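Local coordinates for protein 3-carboxy-cis,cis-muconate cycloisomerase (Acinetobacter calcoaceticus, PDB 1Q5N) that is a bacterial cycloisomerase of the fumarase/aspartase-like superfamily, a mostly helical enzyme built as a tetramer around long helices, at residues A[61-65]-A[66-70]; A[76-80]-A[81-85]; A[162-166]-A[167-171]; A[436-439]-A[440-444]. One frame throughout, in Å; residues are numbered along the deposited sequence.

Contact 1 of 4, residues A[61-65]-A[66-70]; sequences TAIDK and IDFDA
A62 and I66 meet across the end of the short helix 62-65, and D67 then caps the next helix, 68-78. The contact is a short link between two helices, a C-terminal turn followed by an N-cap, in the mainly helical N-terminal part of a fumarase/aspartase-like chain.

Backbone bonding comes first. I66 N donates to A62 O over 2.9 Å. The hydrogen is bent off the line, at 132°. This bond closes the last turn of the helix, and I66 is the first residue to leave helical angles.

Capping follows at once. The D67 carboxylate reaches forward to the first turn of helix 68-78. Its OD1 accepts from D69 N at 3.2 Å, with the donor well above the carboxylate plane. A70 N gives the same oxygen a weak, long bond at 3.4 Å. One side-chain oxygen thus serves two amides at the helix start. On the backbone side, D67 N is held by Q88 OE1.

The apolar contacts centre on I66, which is buried. I66 packs on V27 of helix 23-43 and on Q88 and I92 of helix 82-94. F68 also rests on V27. I66 CG2 lies over one face of the F68 ring, 3.6 Å above the ring plane and offset toward the rim. I63 has CG1 anti to the backbone N (chi1 -173°), and its end comes to F68. There I63 CD1 meets the edge of the ring, 4.0 Å from F68 CZ.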
loop_
_atom_site.group_PDB
_atom_site.type_symbol
_atom_site.label_atom_id
_atom_site.label_comp_id
_atom_site.label_asym_id
_atom_site.label_seq_id
_atom_site.Cartn_x
_atom_site.Cartn_y
_atom_site.Cartn_z
ATOM N N THR A 61 6.568 -42.001 -2.512
ATOM C CA THR A 61 6.239 -41.992 -1.072
ATOM C C THR A 61 7.103 -41.078 -0.218
ATOM O O THR A 61 7.051 -41.151 1.004
ATOM C CB THR A 61 6.383 -43.379 -0.426
ATOM O OG1 THR A 61 7.774 -43.757 -0.412
ATOM C CG2 THR A 61 5.530 -44.405 -1.164
ATOM N N ALA A 62 7.906 -40.230 -0.849
ATOM C CA ALA A 62 8.797 -39.359 -0.097
ATOM C C ALA A 62 8.035 -38.449 0.841
ATOM O O ALA A 62 8.498 -38.164 1.948
ATOM C CB ALA A 62 9.644 -38.533 -1.049
ATOM N N ILE A 63 6.864 -38.004 0.398
ATOM C CA ILE A 63 6.057 -37.099 1.185
ATOM C C ILE A 63 5.738 -37.677 2.549
ATOM O O ILE A 63 5.700 -36.958 3.537
ATOM C CB ILE A 63 4.748 -36.764 0.472
ATOM C CG1 ILE A 63 4.007 -35.668 1.247
ATOM C CG2 ILE A 63 3.884 -38.011 0.335
ATOM C CD1 ILE A 63 4.644 -34.300 1.070
ATOM N N ASP A 64 5.520 -38.987 2.612
ATOM C CA ASP A 64 5.212 -39.629 3.885
ATOM C C ASP A 64 6.423 -39.857 4.745
ATOM O O ASP A 64 6.313 -39.948 5.972
ATOM C CB ASP A 64 4.482 -40.941 3.647
ATOM C CG ASP A 64 3.129 -40.715 3.027
ATOM O OD1 ASP A 64 2.302 -40.043 3.693
ATOM O OD2 ASP A 64 2.902 -41.174 1.878
ATOM N N LYS A 65 7.585 -39.916 4.112
ATOM C CA LYS A 65 8.820 -40.126 4.858
ATOM C C LYS A 65 9.513 -38.839 5.337
ATOM O O LYS A 65 10.361 -38.899 6.214
ATOM C CB LYS A 65 9.800 -40.928 4.021
ATOM C CG LYS A 65 9.310 -42.319 3.629
ATOM C CD LYS A 65 10.404 -42.973 2.821
ATOM C CE LYS A 65 10.037 -44.329 2.314
ATOM N NZ LYS A 65 11.247 -44.813 1.581
ATOM N N ILE A 66 9.149 -37.689 4.769
ATOM C CA ILE A 66 9.741 -36.417 5.144
ATOM C C ILE A 66 9.350 -35.876 6.539
ATOM O O ILE A 66 8.185 -35.862 6.899
ATOM C CB ILE A 66 9.437 -35.399 4.029
ATOM C CG1 ILE A 66 10.481 -35.581 2.924
ATOM C CG2 ILE A 66 9.390 -33.985 4.580
ATOM C CD1 ILE A 66 10.168 -34.869 1.725
ATOM N N ASP A 67 10.338 -35.440 7.321
ATOM C CA ASP A 67 10.116 -34.918 8.687
ATOM C C ASP A 67 9.858 -33.412 8.642
ATOM O O ASP A 67 10.802 -32.623 8.520
ATOM C CB ASP A 67 11.344 -35.190 9.573
ATOM C CG ASP A 67 11.162 -34.701 11.009
ATOM O OD1 ASP A 67 10.052 -34.266 11.358
ATOM O OD2 ASP A 67 12.139 -34.770 11.796
ATOM N N PHE A 68 8.590 -33.024 8.774
ATOM C CA PHE A 68 8.232 -31.632 8.689
ATOM C C PHE A 68 8.725 -30.745 9.807
ATOM O O PHE A 68 8.914 -29.548 9.598
ATOM C CB PHE A 68 6.730 -31.493 8.447
ATOM C CG PHE A 68 6.342 -31.773 7.019
ATOM C CD1 PHE A 68 6.152 -33.078 6.572
ATOM C CD2 PHE A 68 6.197 -30.726 6.098
ATOM C CE1 PHE A 68 5.840 -33.342 5.227
ATOM C CE2 PHE A 68 5.889 -30.975 4.763
ATOM C CZ PHE A 68 5.703 -32.284 4.325
ATOM N N ASP A 69 8.967 -31.307 10.983
ATOM C CA ASP A 69 9.504 -30.501 12.075
ATOM C C ASP A 69 10.976 -30.237 11.810
ATOM O O ASP A 69 11.493 -29.124 12.028
ATOM C CB ASP A 69 9.345 -31.232 13.399
ATOM C CG ASP A 69 7.917 -31.250 13.855
ATOM O OD1 ASP A 69 7.444 -30.171 14.305
ATOM O OD2 ASP A 69 7.267 -32.327 13.738
ATOM N N ALA A 70 11.665 -31.272 11.349
ATOM C CA ALA A 70 13.067 -31.120 11.033
ATOM C C ALA A 70 13.123 -30.064 9.921
ATOM O O ALA A 70 13.897 -29.139 9.998
ATOM C CB ALA A 70 13.638 -32.458 10.539
#

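Contact 2 of 4, residues A[76-80]-A[81-85]; sequences GLAGN and IAIPF
The N80 side chain folds over the start of the next helix and meets I83. Its CG sits between the backbone N and the carbonyl carbon (chi1 75°). This rotamer carries OD1 forward over the first turn. I83 N donates to N80 OD1 at 3.0 Å. The N-H...O angle is 159°, and the donor is tilted 16° from the carbonyl plane. A82 N also lies 2.8 Å from N80 OD1. The other end of the amide is turned to carbon: N80 ND2 lies 3.7 Å from I83 CD1, and the two side chains cross at about a right angle.

This is a side-chain cap in the tight link between helix 68-78 and helix 82-94. G79 ends the first helix with positive phi, a backbone shape that glycine takes easily. G79 O accepts from H325 NE2.

I83 splits its branches between two partners. CG1 leads toward the N80 amide. CG2, anti to the backbone N, lies 4.0 Å from A78 CB. The P84 ring comes to the same methyl, with P84 CG 4.0 Å from A78 CB. P84 CD also lies close to the backbone, 3.2 Å from N80 O.

I81 packs on L71 and T75 of helix 68-78 and on L26 of helix 23-43. It also packs on Y8 of the second subunit.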
loop_
_atom_site.group_PDB
_atom_site.type_symbol
_atom_site.label_atom_id
_atom_site.label_comp_id
_atom_site.label_asym_id
_atom_site.label_seq_id
_atom_site.Cartn_x
_atom_site.Cartn_y
_atom_site.Cartn_z
ATOM N N GLY A 76 14.625 -22.211 8.907
ATOM C CA GLY A 76 14.995 -20.965 9.548
ATOM C C GLY A 76 16.489 -20.735 9.497
ATOM O O GLY A 76 16.940 -19.594 9.445
ATOM N N LEU A 77 17.275 -21.806 9.489
ATOM C CA LEU A 77 18.731 -21.652 9.464
ATOM C C LEU A 77 19.319 -21.524 8.049
ATOM O O LEU A 77 20.302 -20.790 7.820
ATOM C CB LEU A 77 19.399 -22.823 10.214
ATOM C CG LEU A 77 18.913 -23.054 11.677
ATOM C CD1 LEU A 77 19.555 -24.332 12.309
ATOM C CD2 LEU A 77 19.246 -21.813 12.516
ATOM N N ALA A 78 18.723 -22.222 7.091
ATOM C CA ALA A 78 19.218 -22.155 5.735
ATOM C C ALA A 78 18.713 -20.893 4.960
ATOM O O ALA A 78 19.359 -20.405 4.026
ATOM C CB ALA A 78 18.832 -23.448 5.002
ATOM N N GLY A 79 17.552 -20.369 5.345
ATOM C CA GLY A 79 17.038 -19.202 4.653
ATOM C C GLY A 79 16.034 -19.519 3.557
ATOM O O GLY A 79 15.537 -18.592 2.930
ATOM N N ASN A 80 15.803 -20.810 3.284
ATOM C CA ASN A 80 14.803 -21.289 2.334
ATOM C C ASN A 80 14.539 -22.770 2.553
ATOM O O ASN A 80 15.344 -23.479 3.148
ATOM C CB ASN A 80 15.145 -20.995 0.852
ATOM C CG ASN A 80 16.213 -21.883 0.276
ATOM O OD1 ASN A 80 16.067 -23.117 0.174
ATOM N ND2 ASN A 80 17.304 -21.253 -0.136
ATOM N N ILE A 81 13.383 -23.216 2.089
ATOM C CA ILE A 81 12.956 -24.572 2.255
ATOM C C ILE A 81 13.660 -25.567 1.366
ATOM O O ILE A 81 13.814 -26.724 1.750
ATOM C CB ILE A 81 11.464 -24.689 1.945
ATOM C CG1 ILE A 81 10.702 -23.730 2.843
ATOM C CG2 ILE A 81 10.977 -26.121 2.191
ATOM C CD1 ILE A 81 9.253 -23.584 2.396
ATOM N N ALA A 82 14.083 -25.134 0.182
ATOM C CA ALA A 82 14.669 -26.087 -0.749
ATOM C C ALA A 82 15.919 -26.792 -0.243
ATOM O O ALA A 82 16.049 -28.000 -0.425
ATOM C CB ALA A 82 14.951 -25.425 -2.076
ATOM N N ILE A 83 16.820 -26.057 0.402
ATOM C CA ILE A 83 18.070 -26.641 0.883
ATOM C C ILE A 83 17.884 -27.852 1.821
ATOM O O ILE A 83 18.412 -28.919 1.548
ATOM C CB ILE A 83 18.971 -25.516 1.512
ATOM C CG1 ILE A 83 19.584 -24.668 0.385
ATOM C CG2 ILE A 83 20.108 -26.104 2.349
ATOM C CD1 ILE A 83 20.206 -23.383 0.841
ATOM N N PRO A 84 17.117 -27.709 2.910
ATOM C CA PRO A 84 16.924 -28.841 3.818
ATOM C C PRO A 84 16.030 -29.888 3.150
ATOM O O PRO A 84 16.069 -31.054 3.487
ATOM C CB PRO A 84 16.232 -28.211 5.018
ATOM C CG PRO A 84 16.520 -26.736 4.883
ATOM C CD PRO A 84 16.463 -26.501 3.440
ATOM N N PHE A 85 15.205 -29.461 2.212
ATOM C CA PHE A 85 14.345 -30.401 1.549
ATOM C C PHE A 85 15.203 -31.340 0.675
ATOM O O PHE A 85 14.974 -32.544 0.658
ATOM C CB PHE A 85 13.325 -29.647 0.704
ATOM C CG PHE A 85 12.792 -30.438 -0.442
ATOM C CD1 PHE A 85 11.751 -31.340 -0.265
ATOM C CD2 PHE A 85 13.318 -30.274 -1.718
ATOM C CE1 PHE A 85 11.252 -32.071 -1.358
ATOM C CE2 PHE A 85 12.826 -30.999 -2.812
ATOM C CZ PHE A 85 11.797 -31.884 -2.635
#

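Contact 3 of 4, residues A[162-166]-A[167-171]; sequences LPITL and GHKLA
I164 lays its CD1 methyl across the aliphatic chain of K169, 3.9 Å from K169 CG. The two side chains cross at about a right angle. I164 CG1 stands between the backbone N and the carbonyl carbon (chi1 59°), and from there its end reaches the lysine. K169 carries on past the methyl and bends at its last torsion. Its NZ forms a salt bridge with E318 of the third subunit and a hydrogen bond with H317 of that subunit.

T165 is the N-cap of helix 166-191. H168 N is shared between two oxygens of this residue. It donates to T165 OG1 at 3.1 Å and to T165 O at 2.9 Å, and both bonds are bent. T165 O is met from above its carbonyl plane. The T165 hydroxyl is also bonded to R148 O, so the cap is tied to the chain that leads into strand 151-156.

One turn on, L170 N donates to L166 O at 3.1 Å in a nearly straight bond (169°). Beside it, L166 CG packs on L170 CD1 at 3.8 Å.

The contact is a strand-to-helix junction. Strand 163-165 runs antiparallel to strand 151-156 at one side of a three-stranded sheet. The axis of 167-171 makes 61° with that of strand 163-165. L170 leans on helix 110-146, while T165 and H168 pack against I438 of helix 438-447.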
loop_
_atom_site.group_PDB
_atom_site.type_symbol
_atom_site.label_atom_id
_atom_site.label_comp_id
_atom_site.label_asym_id
_atom_site.label_seq_id
_atom_site.Cartn_x
_atom_site.Cartn_y
_atom_site.Cartn_z
ATOM N N LEU A 162 -32.360 8.137 -11.280
ATOM C CA LEU A 162 -33.345 7.797 -12.309
ATOM C C LEU A 162 -33.498 6.295 -12.227
ATOM O O LEU A 162 -32.622 5.605 -11.700
ATOM C CB LEU A 162 -32.845 8.179 -13.690
ATOM C CG LEU A 162 -32.700 9.649 -14.090
ATOM C CD1 LEU A 162 -32.163 9.697 -15.547
ATOM C CD2 LEU A 162 -34.078 10.391 -14.004
ATOM N N PRO A 163 -34.614 5.753 -12.748
ATOM C CA PRO A 163 -34.841 4.296 -12.701
ATOM C C PRO A 163 -33.835 3.527 -13.540
ATOM O O PRO A 163 -33.336 4.058 -14.525
ATOM C CB PRO A 163 -36.244 4.125 -13.323
ATOM C CG PRO A 163 -36.821 5.530 -13.355
ATOM C CD PRO A 163 -35.624 6.412 -13.599
ATOM N N ILE A 164 -33.545 2.289 -13.140
ATOM C CA ILE A 164 -32.724 1.348 -13.970
ATOM C C ILE A 164 -33.451 0.008 -13.748
ATOM O O ILE A 164 -34.592 0.021 -13.259
ATOM C CB ILE A 164 -31.219 1.195 -13.477
ATOM C CG1 ILE A 164 -31.183 0.684 -12.013
ATOM C CG2 ILE A 164 -30.509 2.530 -13.601
ATOM C CD1 ILE A 164 -29.794 0.225 -11.553
ATOM N N THR A 165 -32.859 -1.130 -14.137
ATOM C CA THR A 165 -33.476 -2.427 -13.796
ATOM C C THR A 165 -32.376 -3.231 -13.099
ATOM O O THR A 165 -31.182 -2.997 -13.312
ATOM C CB THR A 165 -33.997 -3.246 -15.015
ATOM O OG1 THR A 165 -32.888 -3.677 -15.806
ATOM C CG2 THR A 165 -34.976 -2.391 -15.892
ATOM N N LEU A 166 -32.775 -4.155 -12.240
ATOM C CA LEU A 166 -31.825 -4.972 -11.544
ATOM C C LEU A 166 -31.013 -5.723 -12.590
ATOM O O LEU A 166 -29.812 -5.910 -12.442
ATOM C CB LEU A 166 -32.556 -5.946 -10.643
ATOM C CG LEU A 166 -31.671 -7.046 -10.057
ATOM C CD1 LEU A 166 -30.576 -6.374 -9.259
ATOM C CD2 LEU A 166 -32.473 -8.015 -9.143
ATOM N N GLY A 167 -31.678 -6.140 -13.664
ATOM C CA GLY A 167 -30.988 -6.864 -14.714
ATOM C C GLY A 167 -29.846 -6.037 -15.278
ATOM O O GLY A 167 -28.837 -6.590 -15.718
ATOM N N HIS A 168 -29.984 -4.715 -15.320
ATOM C CA HIS A 168 -28.870 -3.940 -15.851
ATOM C C HIS A 168 -27.600 -4.024 -14.900
ATOM O O HIS A 168 -26.485 -4.154 -15.385
ATOM C CB HIS A 168 -29.281 -2.508 -16.058
ATOM C CG HIS A 168 -28.293 -1.725 -16.863
ATOM N ND1 HIS A 168 -27.894 -0.461 -16.512
ATOM C CD2 HIS A 168 -27.675 -2.009 -18.036
ATOM C CE1 HIS A 168 -27.074 0.013 -17.436
ATOM N NE2 HIS A 168 -26.922 -0.908 -18.373
ATOM N N LYS A 169 -27.780 -3.942 -13.576
ATOM C CA LYS A 169 -26.647 -4.110 -12.665
ATOM C C LYS A 169 -26.010 -5.494 -12.912
ATOM O O LYS A 169 -24.779 -5.620 -13.003
ATOM C CB LYS A 169 -27.100 -4.070 -11.196
ATOM C CG LYS A 169 -27.487 -2.724 -10.640
ATOM C CD LYS A 169 -27.768 -2.887 -9.161
ATOM C CE LYS A 169 -27.827 -1.550 -8.429
ATOM N NZ LYS A 169 -26.544 -0.783 -8.406
ATOM N N LEU A 170 -26.856 -6.528 -13.031
ATOM C CA LEU A 170 -26.373 -7.891 -13.256
ATOM C C LEU A 170 -25.621 -8.028 -14.592
ATOM O O LEU A 170 -24.592 -8.738 -14.664
ATOM C CB LEU A 170 -27.532 -8.894 -13.186
ATOM C CG LEU A 170 -28.049 -9.058 -11.742
ATOM C CD1 LEU A 170 -29.454 -9.701 -11.714
ATOM C CD2 LEU A 170 -27.071 -9.924 -11.011
ATOM N N ALA A 171 -26.098 -7.335 -15.632
ATOM C CA ALA A 171 -25.410 -7.417 -16.916
ATOM C C ALA A 171 -24.033 -6.734 -16.806
ATOM O O ALA A 171 -23.041 -7.217 -17.376
ATOM C CB ALA A 171 -26.263 -6.771 -18.036
#

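Contact 4 of 4, residues A[436-439]-A[440-444]; sequences GNIQ and DQIDA
The backbone from I438 onward is regular alpha helix, the opening turns of helix 438-447. G436 precedes it with positive phi, and N437 is the N-cap. Three successive bonds run from residue i+4 to residue i. Q441 N donates to N437 O at 3.1 Å, I442 N to I438 O at 2.9 Å, and D443 N to Q439 O at 2.9 Å.

The N437 side chain does not cap the helix backbone. It bonds to a side chain one turn on instead. Q441 NE2 donates to N437 OD1 at 2.8 Å, with an N-H...O angle of 159°. The acceptor lies in the Q441 amide plane, but the donor is tilted from the N437 carbonyl plane. The two amides are turned 52° apart. N437 CG is set between its backbone N and carbonyl carbon (chi1 81°), which brings OD1 up beside the extended Q441 chain. Q441 NE2 also bonds to G201 O of the third subunit, and N437 ND2 to S211 of that subunit.

On another side of the helix, I438 CG2 packs on I442 CD1 at 3.9 Å. Q439 and I442 lie side by side and point the same way. Q439 OE1 and D443 OD1 both bind the guanidinium group of R148, the latter as a salt bridge.

The helix lies against the junction of strand 163-165 and helix 166-191. I438 touches I164, T165 and H168, and I442 touches T165 and A171. The third subunit meets it along residues including N437, I438, D440, Q441 and A444.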
loop_
_atom_site.group_PDB
_atom_site.type_symbol
_atom_site.label_atom_id
_atom_site.label_comp_id
_atom_site.label_asym_id
_atom_site.label_seq_id
_atom_site.Cartn_x
_atom_site.Cartn_y
_atom_site.Cartn_z
ATOM N N GLY A 436 -34.352 4.424 -21.253
ATOM C CA GLY A 436 -33.433 4.612 -22.365
ATOM C C GLY A 436 -33.046 3.333 -23.094
ATOM O O GLY A 436 -33.910 2.522 -23.429
ATOM N N ASN A 437 -31.757 3.111 -23.339
ATOM C CA ASN A 437 -31.393 1.903 -24.059
ATOM C C ASN A 437 -30.907 0.784 -23.146
ATOM O O ASN A 437 -30.058 -0.008 -23.540
ATOM C CB ASN A 437 -30.332 2.207 -25.129
ATOM C CG ASN A 437 -28.911 2.282 -24.541
ATOM O OD1 ASN A 437 -28.713 2.632 -23.364
ATOM N ND2 ASN A 437 -27.924 1.979 -25.370
ATOM N N ILE A 438 -31.456 0.677 -21.935
ATOM C CA ILE A 438 -31.018 -0.404 -21.046
ATOM C C ILE A 438 -31.203 -1.828 -21.614
ATOM O O ILE A 438 -30.387 -2.701 -21.364
ATOM C CB ILE A 438 -31.707 -0.300 -19.658
ATOM C CG1 ILE A 438 -30.984 0.736 -18.800
ATOM C CG2 ILE A 438 -31.727 -1.631 -18.977
ATOM C CD1 ILE A 438 -31.609 0.901 -17.464
ATOM N N GLN A 439 -32.277 -2.064 -22.372
ATOM C CA GLN A 439 -32.533 -3.395 -22.939
ATOM C C GLN A 439 -31.526 -3.711 -24.029
ATOM O O GLN A 439 -31.092 -4.855 -24.130
ATOM C CB GLN A 439 -33.998 -3.506 -23.434
ATOM C CG GLN A 439 -35.009 -3.319 -22.245
ATOM C CD GLN A 439 -34.693 -4.233 -21.081
ATOM O OE1 GLN A 439 -34.202 -5.336 -21.282
ATOM N NE2 GLN A 439 -34.985 -3.799 -19.856
ATOM N N ASP A 440 -31.123 -2.706 -24.816
ATOM C CA ASP A 440 -30.086 -2.925 -25.833
ATOM C C ASP A 440 -28.782 -3.332 -25.117
ATOM O O ASP A 440 -28.052 -4.245 -25.582
ATOM C CB ASP A 440 -29.772 -1.643 -26.650
ATOM C CG ASP A 440 -30.893 -1.233 -27.610
ATOM O OD1 ASP A 440 -31.852 -2.022 -27.796
ATOM O OD2 ASP A 440 -30.814 -0.116 -28.182
ATOM N N GLN A 441 -28.468 -2.661 -23.989
ATOM C CA GLN A 441 -27.226 -2.985 -23.255
ATOM C C GLN A 441 -27.294 -4.389 -22.693
ATOM O O GLN A 441 -26.310 -5.145 -22.802
ATOM C CB GLN A 441 -26.943 -1.976 -22.140
ATOM C CG GLN A 441 -26.510 -0.572 -22.651
ATOM C CD GLN A 441 -26.286 0.404 -21.490
ATOM O OE1 GLN A 441 -25.485 0.135 -20.583
ATOM N NE2 GLN A 441 -26.998 1.532 -21.509
ATOM N N ILE A 442 -28.437 -4.766 -22.114
ATOM C CA ILE A 442 -28.518 -6.112 -21.595
ATOM C C ILE A 442 -28.383 -7.134 -22.762
ATOM O O ILE A 442 -27.696 -8.148 -22.618
ATOM C CB ILE A 442 -29.835 -6.328 -20.814
ATOM C CG1 ILE A 442 -29.831 -5.395 -19.577
ATOM C CG2 ILE A 442 -30.017 -7.833 -20.481
ATOM C CD1 ILE A 442 -31.069 -5.504 -18.654
ATOM N N ASP A 443 -29.013 -6.872 -23.915
ATOM C CA ASP A 443 -28.906 -7.804 -25.045
ATOM C C ASP A 443 -27.448 -7.882 -25.523
ATOM O O ASP A 443 -26.965 -8.957 -25.897
ATOM C CB ASP A 443 -29.767 -7.371 -26.257
ATOM C CG ASP A 443 -31.260 -7.561 -26.028
ATOM O OD1 ASP A 443 -31.656 -8.500 -25.299
ATOM O OD2 ASP A 443 -32.037 -6.760 -26.604
ATOM N N ALA A 444 -26.791 -6.722 -25.582
ATOM C CA ALA A 444 -25.407 -6.663 -26.017
ATOM C C ALA A 444 -24.543 -7.551 -25.109
ATOM O O ALA A 444 -23.722 -8.315 -25.642
ATOM C CB ALA A 444 -24.902 -5.210 -26.040
#

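How the contacts relate
Contacts 1 and 2 share helix 68-78, one at its start and one at its end, with centres 14 Å apart. Contacts 3 and 4 lie on the opposite side of the chain's centre, and their centres are about 54 to 59 Å from those of contacts 1 and 2. Contact 3 is fully buried and contact 2 largely so; contacts 1 and 4 are partly exposed. Side chains of D67, N80 and T165 cap helix starts, whereas N437 pairs with another amide. Contacts 3 and 4 come from distant parts of the sequence yet touch: H168 NE2 lies 2.8 Å from Q441 OE1, a probable hydrogen bond. Both also meet the third subunit, through several polar bonds.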